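Local coordinates for malonate decarboxylase subunit alpha (Acinetobacter baumannii ATCC 17978, PDB 6MPR), which probably transfers acyl carrier protein from its acetyl thioester to malonate, as the transferase subunit of the malonate decarboxylase complex, at residues K22-K27 / F190-V195; L29-A34 / E53-P58; D60-E65 / L90-P95; V159-F164 / A183-A188. One frame throughout, in Å; residues are numbered along the deposited sequence. Where two conformers were deposited one is given.

Interaction 1: residues K22-K27 / F190-V195; sequences KRRHAK and FSDGIV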
loop_
_atom_site.group_PDB
_atom_site.type_symbol
_atom_site.label_atom_id
_atom_site.label_comp_id
_atom_site.label_asym_id
_atom_site.label_seq_id
_atom_site.Cartn_x
_atom_site.Cartn_y
_atom_site.Cartn_z
ATOM N N LYS A 22 -12.241 -4.309 -27.789
ATOM C CA LYS A 22 -12.907 -5.594 -27.583
ATOM C C LYS A 22 -13.629 -5.648 -26.241
ATOM O O LYS A 22 -14.747 -6.168 -26.156
ATOM C CB LYS A 22 -11.897 -6.733 -27.695
ATOM C CG LYS A 22 -11.296 -6.872 -29.081
ATOM C CD LYS A 22 -10.269 -7.981 -29.116
ATOM C CE LYS A 22 -9.642 -8.088 -30.492
ATOM N NZ LYS A 22 -8.496 -9.036 -30.492
ATOM N N ARG A 23 -12.997 -5.153 -25.174
ATOM C CA ARG A 23 -13.638 -5.182 -23.864
ATOM C C ARG A 23 -14.890 -4.317 -23.858
ATOM O O ARG A 23 -15.938 -4.719 -23.328
ATOM C CB ARG A 23 -12.667 -4.691 -22.780
ATOM C CG ARG A 23 -11.441 -5.569 -22.574
ATOM C CD ARG A 23 -10.831 -5.322 -21.195
ATOM N NE ARG A 23 -10.252 -3.985 -21.097
ATOM C CZ ARG A 23 -9.251 -3.666 -20.277
ATOM N NH1 ARG A 23 -8.702 -4.588 -19.490
ATOM N NH2 ARG A 23 -8.790 -2.427 -20.264
ATOM N N ARG A 24 -14.785 -3.111 -24.424
ATOM C CA ARG A 24 -15.932 -2.210 -24.494
ATOM C C ARG A 24 -17.095 -2.845 -25.242
ATOM O O ARG A 24 -18.247 -2.772 -24.796
ATOM C CB ARG A 24 -15.531 -0.895 -25.163
ATOM C CG ARG A 24 -16.718 0.054 -25.345
ATOM C CD ARG A 24 -16.275 1.366 -25.971
ATOM N NE ARG A 24 -15.359 2.071 -25.076
ATOM C CZ ARG A 24 -14.386 2.875 -25.491
ATOM N NH1 ARG A 24 -14.198 3.077 -26.793
ATOM N NH2 ARG A 24 -13.599 3.465 -24.601
ATOM N N HIS A 25 -16.823 -3.476 -26.384
ATOM C CA HIS A 25 -17.909 -4.043 -27.184
ATOM C C HIS A 25 -18.536 -5.244 -26.493
ATOM O O HIS A 25 -19.757 -5.433 -26.536
ATOM C CB HIS A 25 -17.407 -4.454 -28.564
ATOM C CG HIS A 25 -18.486 -4.985 -29.457
ATOM N ND1 HIS A 25 -18.652 -6.330 -29.709
ATOM C CD2 HIS A 25 -19.460 -4.351 -30.149
ATOM C CE1 HIS A 25 -19.680 -6.501 -30.520
ATOM N NE2 HIS A 25 -20.189 -5.315 -30.802
ATOM N N ALA A 26 -17.709 -6.083 -25.857
ATOM C CA ALA A 26 -18.254 -7.254 -25.179
ATOM C C ALA A 26 -19.161 -6.842 -24.028
ATOM O O ALA A 26 -20.249 -7.403 -23.851
ATOM C CB ALA A 26 -17.120 -8.158 -24.689
ATOM N N LYS A 27 -18.744 -5.847 -23.246
ATOM C CA LYS A 27 -19.586 -5.388 -22.149
ATOM C C LYS A 27 -20.881 -4.784 -22.672
ATOM O O LYS A 27 -21.957 -5.007 -22.100
ATOM C CB LYS A 27 -18.829 -4.381 -21.280
ATOM C CG LYS A 27 -19.715 -3.672 -20.259
ATOM C CD LYS A 27 -18.915 -2.705 -19.383
ATOM C CE LYS A 27 -19.863 -1.952 -18.453
ATOM N NZ LYS A 27 -19.149 -1.182 -17.404
ATOM N N PHE A 190 -13.076 0.819 -14.584
ATOM C CA PHE A 190 -12.242 1.457 -15.592
ATOM C C PHE A 190 -11.570 0.456 -16.527
ATOM O O PHE A 190 -10.559 0.775 -17.158
ATOM C CB PHE A 190 -11.239 2.375 -14.893
ATOM C CG PHE A 190 -11.911 3.547 -14.232
ATOM C CD1 PHE A 190 -12.385 3.454 -12.931
ATOM C CD2 PHE A 190 -12.157 4.698 -14.947
ATOM C CE1 PHE A 190 -13.057 4.519 -12.338
ATOM C CE2 PHE A 190 -12.838 5.767 -14.362
ATOM C CZ PHE A 190 -13.284 5.673 -13.066
ATOM N N SER A 191 -12.128 -0.739 -16.654
ATOM C CA SER A 191 -11.628 -1.690 -17.641
ATOM C C SER A 191 -12.777 -2.373 -18.373
ATOM O O SER A 191 -12.581 -3.459 -18.924
ATOM C CB SER A 191 -10.728 -2.742 -16.993
ATOM O OG SER A 191 -11.419 -3.397 -15.927
ATOM N N ASP A 192 -13.970 -1.769 -18.370
ATOM C CA ASP A 192 -15.164 -2.379 -18.941
ATOM C C ASP A 192 -15.476 -3.727 -18.298
ATOM O O ASP A 192 -15.942 -4.655 -18.962
ATOM C CB ASP A 192 -15.038 -2.480 -20.462
ATOM C CG ASP A 192 -15.240 -1.132 -21.128
ATOM O OD1 ASP A 192 -16.402 -0.662 -21.182
ATOM O OD2 ASP A 192 -14.238 -0.518 -21.536
ATOM N N GLY A 193 -15.199 -3.840 -16.985
ATOM C CA GLY A 193 -15.814 -4.859 -16.166
ATOM C C GLY A 193 -17.249 -4.475 -15.855
ATOM O O GLY A 193 -17.717 -3.391 -16.204
ATOM N N ILE A 194 -17.970 -5.384 -15.205
ATOM C CA ILE A 194 -19.374 -5.150 -14.865
ATOM C C ILE A 194 -19.523 -5.143 -13.345
ATOM O O ILE A 194 -19.122 -6.099 -12.667
ATOM C CB ILE A 194 -20.286 -6.193 -15.532
ATOM C CG1 ILE A 194 -20.137 -6.074 -17.059
ATOM C CG2 ILE A 194 -21.731 -6.001 -15.073
ATOM C CD1 ILE A 194 -21.000 -7.000 -17.840
ATOM N N VAL A 195 -20.079 -4.054 -12.812
ATOM C CA VAL A 195 -20.155 -3.813 -11.370
ATOM C C VAL A 195 -21.627 -3.866 -10.985
ATOM O O VAL A 195 -22.440 -3.089 -11.501
ATOM C CB VAL A 195 -19.513 -2.466 -10.995
ATOM C CG1 VAL A 195 -19.692 -2.116 -9.499
ATOM C CG2 VAL A 195 -17.999 -2.460 -11.357
HETATM O O HOH W 1 -11.752 -1.427 -21.983
HETATM O O HOH W 2 -15.705 -6.422 -21.306
HETATM O O HOH W 3 -18.850 -0.939 -22.637
HETATM O O HOH W 4 -16.190 1.959 -22.308
HETATM O O HOH W 5 -17.791 0.762 -19.055
#

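Interaction 2: residues L29-A34 / E53-P58; sequences LKLEMA and ETLITP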
loop_
_atom_site.group_PDB
_atom_site.type_symbol
_atom_site.label_atom_id
_atom_site.label_comp_id
_atom_site.label_asym_id
_atom_site.label_seq_id
_atom_site.Cartn_x
_atom_site.Cartn_y
_atom_site.Cartn_z
ATOM N N LEU A 29 -22.674 -5.586 -25.239
ATOM C CA LEU A 29 -23.655 -6.586 -25.653
ATOM C C LEU A 29 -24.370 -7.186 -24.451
ATOM O O LEU A 29 -25.583 -7.422 -24.496
ATOM C CB LEU A 29 -22.977 -7.689 -26.458
ATOM C CG LEU A 29 -22.385 -7.303 -27.812
ATOM C CD1 LEU A 29 -21.802 -8.532 -28.482
ATOM C CD2 LEU A 29 -23.451 -6.666 -28.697
ATOM N N LYS A 30 -23.628 -7.450 -23.377
ATOM C CA LYS A 30 -24.224 -8.007 -22.168
ATOM C C LYS A 30 -25.189 -7.020 -21.524
ATOM O O LYS A 30 -26.293 -7.402 -21.102
ATOM C CB LYS A 30 -23.121 -8.395 -21.191
ATOM C CG LYS A 30 -22.232 -9.516 -21.717
ATOM C CD LYS A 30 -20.907 -9.524 -20.934
ATOM C CE LYS A 30 -19.926 -10.526 -21.520
ATOM N NZ LYS A 30 -18.605 -10.533 -20.818
ATOM N N LEU A 31 -24.770 -5.755 -21.389
ATOM C CA LEU A 31 -25.678 -4.741 -20.862
ATOM C C LEU A 31 -26.939 -4.648 -21.711
ATOM O O LEU A 31 -28.045 -4.533 -21.174
ATOM C CB LEU A 31 -24.981 -3.381 -20.790
ATOM C CG LEU A 31 -24.337 -2.949 -19.466
ATOM C CD1 LEU A 31 -23.636 -4.115 -18.798
ATOM C CD2 LEU A 31 -23.350 -1.821 -19.741
ATOM N N GLU A 32 -26.792 -4.704 -23.035
ATOM C CA GLU A 32 -27.950 -4.584 -23.912
ATOM C C GLU A 32 -28.927 -5.727 -23.680
ATOM O O GLU A 32 -30.141 -5.511 -23.618
ATOM C CB GLU A 32 -27.483 -4.550 -25.365
ATOM C CG GLU A 32 -28.417 -3.899 -26.325
ATOM C CD GLU A 32 -27.666 -3.437 -27.550
ATOM O OE1 GLU A 32 -27.032 -4.289 -28.215
ATOM O OE2 GLU A 32 -27.674 -2.219 -27.822
ATOM N N MET A 33 -28.406 -6.943 -23.509
ATOM C CA MET A 33 -29.264 -8.097 -23.268
ATOM C C MET A 33 -29.894 -8.039 -21.880
ATOM O O MET A 33 -31.077 -8.354 -21.717
ATOM C CB MET A 33 -28.466 -9.388 -23.442
ATOM C CG MET A 33 -28.346 -9.855 -24.886
ATOM S SD MET A 33 -27.401 -11.383 -25.031
ATOM C CE MET A 33 -27.987 -12.274 -23.591
ATOM N N ALA A 34 -29.122 -7.631 -20.874
ATOM C CA ALA A 34 -29.640 -7.583 -19.509
ATOM C C ALA A 34 -30.676 -6.486 -19.332
ATOM O O ALA A 34 -31.571 -6.620 -18.489
ATOM C CB ALA A 34 -28.501 -7.381 -18.506
ATOM N N GLU A 53 -26.930 -14.656 -14.784
ATOM C CA GLU A 53 -26.663 -15.561 -15.898
ATOM C C GLU A 53 -26.505 -14.841 -17.232
ATOM O O GLU A 53 -26.067 -15.463 -18.210
ATOM C CB GLU A 53 -27.797 -16.579 -16.003
ATOM C CG GLU A 53 -27.818 -17.591 -14.875
ATOM C CD GLU A 53 -29.051 -18.468 -14.893
ATOM O OE1 GLU A 53 -29.075 -19.450 -14.117
ATOM O OE2 GLU A 53 -29.988 -18.193 -15.687
ATOM N N THR A 54 -26.897 -13.575 -17.305
ATOM C CA THR A 54 -26.778 -12.772 -18.515
ATOM C C THR A 54 -25.500 -11.947 -18.514
ATOM O O THR A 54 -24.860 -11.787 -19.559
ATOM C CB THR A 54 -27.989 -11.832 -18.641
ATOM O OG1 THR A 54 -29.192 -12.590 -18.570
ATOM C CG2 THR A 54 -27.949 -11.048 -19.949
ATOM N N LEU A 55 -25.120 -11.410 -17.354
ATOM C CA LEU A 55 -23.982 -10.503 -17.251
ATOM C C LEU A 55 -22.657 -11.220 -17.022
ATOM O O LEU A 55 -21.595 -10.671 -17.353
ATOM C CB LEU A 55 -24.214 -9.505 -16.112
ATOM C CG LEU A 55 -25.389 -8.556 -16.338
ATOM C CD1 LEU A 55 -25.588 -7.710 -15.118
ATOM C CD2 LEU A 55 -25.130 -7.678 -17.552
ATOM N N ILE A 56 -22.687 -12.406 -16.439
ATOM C CA ILE A 56 -21.479 -13.175 -16.146
ATOM C C ILE A 56 -21.305 -14.223 -17.231
ATOM O O ILE A 56 -22.288 -14.754 -17.767
ATOM C CB ILE A 56 -21.548 -13.828 -14.751
ATOM C CG1 ILE A 56 -21.847 -12.783 -13.672
ATOM C CG2 ILE A 56 -20.249 -14.577 -14.431
ATOM C CD1 ILE A 56 -22.015 -13.396 -12.305
ATOM N N THR A 57 -20.053 -14.486 -17.598
ATOM C CA THR A 57 -19.655 -15.414 -18.649
ATOM C C THR A 57 -18.744 -16.479 -18.043
ATOM O O THR A 57 -17.966 -16.163 -17.136
ATOM C CB THR A 57 -18.910 -14.654 -19.765
ATOM O OG1 THR A 57 -19.673 -13.500 -20.144
ATOM C CG2 THR A 57 -18.686 -15.517 -21.015
ATOM N N PRO A 58 -18.795 -17.723 -18.514
ATOM C CA PRO A 58 -17.876 -18.735 -17.978
ATOM C C PRO A 58 -16.427 -18.282 -18.101
ATOM O O PRO A 58 -16.035 -17.637 -19.079
ATOM C CB PRO A 58 -18.155 -19.963 -18.848
ATOM C CG PRO A 58 -19.540 -19.775 -19.330
ATOM C CD PRO A 58 -19.751 -18.299 -19.477
HETATM O O HOH W 6 -19.035 -10.861 -18.009
#

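Interaction 3: residues D60-E65 / L90-P95; sequences DKVVLE and LHMIMP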
loop_
_atom_site.group_PDB
_atom_site.type_symbol
_atom_site.label_atom_id
_atom_site.label_comp_id
_atom_site.label_asym_id
_atom_site.label_seq_id
_atom_site.Cartn_x
_atom_site.Cartn_y
_atom_site.Cartn_z
ATOM N N ASP A 60 -15.059 -16.029 -16.273
ATOM C CA ASP A 60 -14.883 -14.672 -15.759
ATOM C C ASP A 60 -14.147 -14.677 -14.429
ATOM O O ASP A 60 -14.390 -15.536 -13.577
ATOM C CB ASP A 60 -16.241 -14.002 -15.546
ATOM C CG ASP A 60 -16.714 -13.226 -16.748
ATOM O OD1 ASP A 60 -15.949 -13.096 -17.723
ATOM O OD2 ASP A 60 -17.855 -12.726 -16.696
ATOM N N LYS A 61 -13.264 -13.691 -14.242
ATOM C CA LYS A 61 -12.801 -13.321 -12.905
ATOM C C LYS A 61 -13.891 -12.508 -12.212
ATOM O O LYS A 61 -14.243 -11.420 -12.671
ATOM C CB LYS A 61 -11.503 -12.518 -12.989
ATOM C CG LYS A 61 -10.338 -13.298 -13.579
ATOM C CD LYS A 61 -9.083 -12.432 -13.649
ATOM C CE LYS A 61 -7.939 -13.143 -14.361
ATOM N NZ LYS A 61 -8.309 -13.565 -15.739
ATOM N N VAL A 62 -14.411 -13.023 -11.103
ATOM C CA VAL A 62 -15.554 -12.429 -10.414
ATOM C C VAL A 62 -15.088 -12.099 -9.015
ATOM O O VAL A 62 -14.795 -13.007 -8.234
ATOM C CB VAL A 62 -16.755 -13.387 -10.370
ATOM C CG1 VAL A 62 -17.920 -12.757 -9.598
ATOM C CG2 VAL A 62 -17.167 -13.762 -11.807
ATOM N N VAL A 63 -15.010 -10.809 -8.703
ATOM C CA VAL A 63 -14.803 -10.366 -7.329
ATOM C C VAL A 63 -16.142 -10.431 -6.611
ATOM O O VAL A 63 -17.136 -9.880 -7.094
ATOM C CB VAL A 63 -14.240 -8.939 -7.306
ATOM C CG1 VAL A 63 -14.241 -8.372 -5.878
ATOM C CG2 VAL A 63 -12.816 -8.913 -7.897
ATOM N N LEU A 64 -16.168 -11.075 -5.446
ATOM C CA LEU A 64 -17.390 -11.240 -4.665
ATOM C C LEU A 64 -17.074 -10.823 -3.241
ATOM O O LEU A 64 -16.125 -11.343 -2.643
ATOM C CB LEU A 64 -17.890 -12.693 -4.697
ATOM C CG LEU A 64 -19.055 -13.055 -3.761
ATOM C CD1 LEU A 64 -20.260 -12.205 -4.093
ATOM C CD2 LEU A 64 -19.405 -14.536 -3.894
ATOM N N GLU A 65 -17.830 -9.862 -2.715
ATOM C CA GLU A 65 -17.670 -9.438 -1.327
ATOM C C GLU A 65 -18.455 -10.367 -0.405
ATOM O O GLU A 65 -19.662 -10.540 -0.589
ATOM C CB GLU A 65 -18.167 -7.999 -1.160
ATOM C CG GLU A 65 -17.328 -6.938 -1.875
ATOM C CD GLU A 65 -17.870 -5.535 -1.647
ATOM O OE1 GLU A 65 -18.873 -5.387 -0.922
ATOM O OE2 GLU A 65 -17.314 -4.584 -2.216
ATOM N N LEU A 90 -15.950 -20.204 -13.140
ATOM C CA LEU A 90 -15.731 -18.874 -12.594
ATOM C C LEU A 90 -14.445 -18.850 -11.778
ATOM O O LEU A 90 -14.136 -19.788 -11.043
ATOM C CB LEU A 90 -16.919 -18.441 -11.726
ATOM C CG LEU A 90 -18.240 -18.211 -12.466
ATOM C CD1 LEU A 90 -19.248 -17.478 -11.604
ATOM C CD2 LEU A 90 -18.000 -17.478 -13.801
ATOM N N HIS A 91 -13.684 -17.779 -11.928
ATOM C CA HIS A 91 -12.459 -17.572 -11.165
ATOM C C HIS A 91 -12.834 -16.560 -10.093
ATOM O O HIS A 91 -12.996 -15.369 -10.378
ATOM C CB HIS A 91 -11.335 -17.090 -12.080
ATOM C CG HIS A 91 -10.036 -16.806 -11.386
ATOM N ND1 HIS A 91 -8.861 -16.641 -12.081
ATOM C CD2 HIS A 91 -9.726 -16.637 -10.077
ATOM C CE1 HIS A 91 -7.875 -16.400 -11.232
ATOM N NE2 HIS A 91 -8.376 -16.382 -10.008
ATOM N N MET A 92 -13.030 -17.045 -8.870
ATOM C CA MET A 92 -13.475 -16.161 -7.800
ATOM C C MET A 92 -12.286 -15.452 -7.187
ATOM O O MET A 92 -11.226 -16.052 -6.960
ATOM C CB MET A 92 -14.228 -16.939 -6.718
ATOM C CG MET A 92 -15.411 -17.736 -7.259
ATOM S SD MET A 92 -16.588 -16.750 -8.227
ATOM C CE MET A 92 -17.111 -15.563 -6.975
ATOM N N ILE A 93 -12.476 -14.164 -6.914
ATOM C CA ILE A 93 -11.482 -13.317 -6.270
ATOM C C ILE A 93 -12.153 -12.749 -5.034
ATOM O O ILE A 93 -13.066 -11.920 -5.143
ATOM C CB ILE A 93 -10.970 -12.208 -7.198
ATOM C CG1 ILE A 93 -10.332 -12.827 -8.438
ATOM C CG2 ILE A 93 -9.933 -11.341 -6.476
ATOM C CD1 ILE A 93 -10.124 -11.860 -9.592
ATOM N N MET A 94 -11.716 -13.207 -3.852
ATOM C CA MET A 94 -12.450 -12.852 -2.648
ATOM C C MET A 94 -11.499 -12.455 -1.533
ATOM O O MET A 94 -10.665 -13.267 -1.123
ATOM C CB MET A 94 -13.323 -14.019 -2.200
ATOM C CG MET A 94 -14.327 -14.477 -3.277
ATOM S SD MET A 94 -15.415 -15.772 -2.681
ATOM C CE MET A 94 -16.399 -14.806 -1.549
ATOM N N PRO A 95 -11.594 -11.230 -1.009
ATOM C CA PRO A 95 -10.749 -10.874 0.138
ATOM C C PRO A 95 -10.957 -11.813 1.313
ATOM O O PRO A 95 -9.993 -12.214 1.965
ATOM C CB PRO A 95 -11.183 -9.434 0.458
ATOM C CG PRO A 95 -11.671 -8.904 -0.883
ATOM C CD PRO A 95 -12.360 -10.080 -1.528
HETATM O O HOH W 7 -8.706 -16.764 -14.882
#

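Interaction 4: residues V159-F164 / A183-A188; sequences VLSAGF and ALIEPA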
loop_
_atom_site.group_PDB
_atom_site.type_symbol
_atom_site.label_atom_id
_atom_site.label_comp_id
_atom_site.label_asym_id
_atom_site.label_seq_id
_atom_site.Cartn_x
_atom_site.Cartn_y
_atom_site.Cartn_z
ATOM N N VAL A 159 -17.645 -7.453 -10.664
ATOM C CA VAL A 159 -17.540 -7.178 -9.234
ATOM C C VAL A 159 -18.939 -7.188 -8.633
ATOM O O VAL A 159 -19.833 -6.482 -9.119
ATOM C CB VAL A 159 -16.828 -5.843 -8.960
ATOM C CG1 VAL A 159 -16.760 -5.584 -7.465
ATOM C CG2 VAL A 159 -15.410 -5.855 -9.552
ATOM N N LEU A 160 -19.116 -7.984 -7.573
ATOM C CA LEU A 160 -20.382 -8.148 -6.849
ATOM C C LEU A 160 -20.174 -7.585 -5.447
ATOM O O LEU A 160 -19.455 -8.178 -4.630
ATOM C CB LEU A 160 -20.792 -9.620 -6.796
ATOM C CG LEU A 160 -20.886 -10.359 -8.130
ATOM C CD1 LEU A 160 -21.223 -11.847 -7.870
ATOM C CD2 LEU A 160 -21.936 -9.692 -9.015
ATOM N N SER A 161 -20.786 -6.433 -5.171
ATOM C CA SER A 161 -20.504 -5.670 -3.962
ATOM C C SER A 161 -21.803 -5.308 -3.260
ATOM O O SER A 161 -22.899 -5.543 -3.768
ATOM C CB SER A 161 -19.713 -4.385 -4.274
ATOM O OG SER A 161 -18.420 -4.680 -4.752
ATOM N N ALA A 162 -21.676 -4.731 -2.063
ATOM C CA ALA A 162 -22.833 -4.358 -1.256
ATOM C C ALA A 162 -22.698 -2.954 -0.681
ATOM O O ALA A 162 -21.596 -2.503 -0.353
ATOM C CB ALA A 162 -23.031 -5.337 -0.091
ATOM N N GLY A 163 -23.850 -2.286 -0.508
ATOM C CA GLY A 163 -23.899 -0.994 0.143
ATOM C C GLY A 163 -25.209 -0.801 0.889
ATOM O O GLY A 163 -26.110 -1.640 0.840
ATOM N N PHE A 164 -25.301 0.325 1.601
ATOM C CA PHE A 164 -26.520 0.636 2.345
ATOM C C PHE A 164 -27.620 1.133 1.421
ATOM O O PHE A 164 -28.776 0.708 1.532
ATOM C CB PHE A 164 -26.241 1.696 3.413
ATOM C CG PHE A 164 -25.559 1.161 4.633
ATOM C CD1 PHE A 164 -26.272 0.434 5.579
ATOM C CD2 PHE A 164 -24.208 1.401 4.852
ATOM C CE1 PHE A 164 -25.645 -0.055 6.716
ATOM C CE2 PHE A 164 -23.578 0.902 5.978
ATOM C CZ PHE A 164 -24.294 0.190 6.916
ATOM N N ALA A 183 -11.724 -0.116 -3.449
ATOM C CA ALA A 183 -10.544 -0.738 -4.042
ATOM C C ALA A 183 -10.927 -1.869 -4.984
ATOM O O ALA A 183 -10.195 -2.147 -5.936
ATOM C CB ALA A 183 -9.612 -1.280 -2.953
ATOM N N LEU A 184 -12.051 -2.543 -4.717
ATOM C CA LEU A 184 -12.486 -3.649 -5.570
ATOM C C LEU A 184 -13.206 -3.147 -6.816
ATOM O O LEU A 184 -13.112 -3.765 -7.887
ATOM C CB LEU A 184 -13.413 -4.587 -4.788
ATOM C CG LEU A 184 -12.885 -5.202 -3.492
ATOM C CD1 LEU A 184 -13.981 -6.001 -2.780
ATOM C CD2 LEU A 184 -11.646 -6.058 -3.750
ATOM N N ILE A 185 -13.979 -2.061 -6.689
ATOM C CA ILE A 185 -14.817 -1.618 -7.800
ATOM C C ILE A 185 -14.010 -0.866 -8.845
ATOM O O ILE A 185 -14.203 -1.080 -10.048
ATOM C CB ILE A 185 -15.985 -0.769 -7.268
ATOM C CG1 ILE A 185 -16.953 -1.665 -6.485
ATOM C CG2 ILE A 185 -16.699 -0.055 -8.415
ATOM C CD1 ILE A 185 -18.043 -0.892 -5.748
ATOM N N GLU A 186 -13.118 0.040 -8.421
ATOM C CA GLU A 186 -12.424 0.887 -9.392
ATOM C C GLU A 186 -11.744 0.100 -10.506
ATOM O O GLU A 186 -11.896 0.484 -11.673
ATOM C CB GLU A 186 -11.426 1.815 -8.687
ATOM C CG GLU A 186 -10.581 2.596 -9.685
ATOM C CD GLU A 186 -9.778 3.719 -9.057
ATOM O OE1 GLU A 186 -10.064 4.093 -7.887
ATOM O OE2 GLU A 186 -8.868 4.238 -9.759
ATOM N N PRO A 187 -11.004 -0.989 -10.243
ATOM C CA PRO A 187 -10.360 -1.704 -11.363
ATOM C C PRO A 187 -11.329 -2.178 -12.435
ATOM O O PRO A 187 -11.005 -2.124 -13.630
ATOM C CB PRO A 187 -9.670 -2.885 -10.661
ATOM C CG PRO A 187 -9.304 -2.318 -9.309
ATOM C CD PRO A 187 -10.544 -1.499 -8.940
ATOM N N ALA A 188 -12.521 -2.629 -12.041
ATOM C CA ALA A 188 -13.532 -3.066 -13.003
ATOM C C ALA A 188 -14.207 -1.891 -13.692
ATOM O O ALA A 188 -14.495 -1.943 -14.896
ATOM C CB ALA A 188 -14.591 -3.906 -12.296
#

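Interaction 1: residues K22-K27 / F190-V195
Lys-27 lays its extended side chain against the turn at Asp-192 and Gly-193, and this is a tight part of the contact. Lys-27 CD passes Asp-192 O at 3.6 Å. Lys-27 NZ donates to Gly-193 O over 2.9 Å, the C=O...N angle of 168° placing the ammonium almost straight out from the carbonyl. With CG anti to the backbone N (chi1 170°), Lys-27 CG comes to 4.0 Å from Ile-194 CG1, the two side chains sliding past each other in opposite directions. NZ also forms a salt bridge to Asp-220. Asp-192 packs closely on the helix backbone, its CG 3.6 Å from Arg-24 CA and its CB 3.7 Å from Arg-23 O. The turn gripped in this way leads from helix 181-189 into strand 194-199 of the parallel sheet of an alpha/beta domain, probably Rossmann-like, and helix 22-34 covers it. The looser, watery side is that of the carboxylate oxygens and the arginine side chains. Asp-192 OD1 accepts from three waters, each at 2.9 Å, and these pass on to Arg-24 O, Arg-24 NE and Lys-27 NZ. Another water links Asp-192 OD2 with Arg-23 NE. Arg-24 NE lies 4.5 Å from Asp-192 OD2, which sits well out of the guanidinium plane, probably a purely electrostatic attraction. Ser-191 O lies 3.2 Å above one face of the Arg-23 guanidinium, while NH2 is hydrogen-bonded to Pro-335 O of the second subunit.

Interaction 2: residues L29-A34 / E53-P58
Thr-54 meets Ala-34 through its methyl group: Thr-54 CG2 is anti to the backbone N and lies 3.7 Å from Ala-34 N. The hydroxyl of Thr-54 is engaged within its own helix, bonded to Lys-50 O. Next in the chain, Leu-55 CD2 packs on Ala-34 CB at 3.5 Å and also meets the carbonyl oxygen Lys-30 O at 3.7 Å; in one of two conformers of Leu-31, CD1 touches the same methyl. The carbonyl of Leu-55 faces water instead, and that water donates to Leu-55 O over 2.6 Å while accepting from Lys-30 NZ. Beyond Ile-56, where the chain leaves helical geometry, Thr-57 crosses the extended Lys-30 side chain at about a right angle, and in one of its two conformers Thr-57 OG1 accepts a weak hydrogen bond from Lys-30 NZ at 3.2 Å. The ammonium thus stands beside the carboxyl end of helix 48-55, where its charge is probably favoured. Leu-31, Ala-34 and Leu-55 also touch Tyr-221, and Leu-55 reaches Ile-196, an arrangement typical of the helical layer that flanks the parallel sheet in an alpha/beta fold, here probably Rossmann-like.

Interaction 3: residues D60-E65 / L90-P95
His-91 O is gripped twice by the neighbouring strand: Val-62 N donates to it over 2.8 Å at an N-H...O angle of 166°, and Lys-61 CA adds a CA-H...O contact at 3.3 Å. Val-62 O repeats the pattern, taking Ile-93 N at 2.9 Å together with the CA-H of Met-92. With Asp-60 O to His-91 N and Ile-93 O to Leu-64 N, the bonds form a parallel ladder pairing Lys-61 with His-91, Val-62 with Met-92 and Val-63 with Ile-93; the short strand axes cross at -34°, the twist between neighbouring strands. On the face bearing Val-62, Met-92 is bent at both chi2 and chi3 (chi3 -61°), which turns CE toward Val-62 CG1, 3.9 Å away, and Leu-64 CB, 3.7 Å away. The buried Leu-64 O has no polar partner in the model and meets Met-94 CE at 3.6 Å instead. On the other face Lys-61 and His-91 lie side by side, pointing the same way, and Ile-93 CD1 reaches Lys-61 CB at 3.7 Å. A water in the plane of the imidazole joins ND1 to Lys-61 NZ, weakly at the lysine, and NE2 is bonded to Asp-115. These strands are the two ends of a beta-alpha-beta unit through helix 73-79; strand 158-163 continues the sheet beside 61-64, strand 111-116 beside 90-94, and helix 100-107 covers Met-92, Leu-64 and Met-94.

Interaction 4: residues V159-F164 / A183-A188
Val-159 meets a flat group in the peptide carbonyl of Leu-184, whose O atom takes Val-159 CG2 at 3.5 Å. The same methyl presses on Ala-188 CB at 3.5 Å, tighter than usual for two carbons. CG1, anti to the backbone N (chi1 179°), reaches Ile-185 CG1 at 4.0 Å, the two side chains crossing at about a right angle. Two residues on, in one of two conformers, Ser-161 brings its OG to 3.8 Å from Ile-185 CG1, while the hydroxyl makes its hydrogen bond with Glu-65. Helix 181-189 thus lies over strand 158-163 of the parallel sheet, the short axes 8.8 Å apart at 144°. The helix is kinked at Pro-187, whose nitrogen makes no bond to the turn before, and Ala-188 N bonds only weakly to Ile-185 O. With no polar bond between the segments, the fit depends on close van der Waals packing, and Leu-184 O, without a polar partner in the model, is buried against a methyl group.

Overall arrangement
All four contacts belong to the domain built on the parallel sheet. Interactions 3 and 4 lie in its core: the first is main-chain bonding between strands, the second apolar helix-on-sheet packing, and they join where strand 61-64 neighbours strand 158-163 and Val-63 O meets Leu-160 N at 2.8 Å. Interactions 1 and 2 share helix 22-34 nearer the surface, so lysines and waters do more of the work; Ile-194 CD1 connects them, packing 4.0 Å from Lys-30 CD. Strand 194-199 follows helix 181-189 in the chain, tying interaction 1 to interaction 4, and both touch the second subunit. Interaction 2 runs on into interaction 3 through Ile-56 and Leu-90.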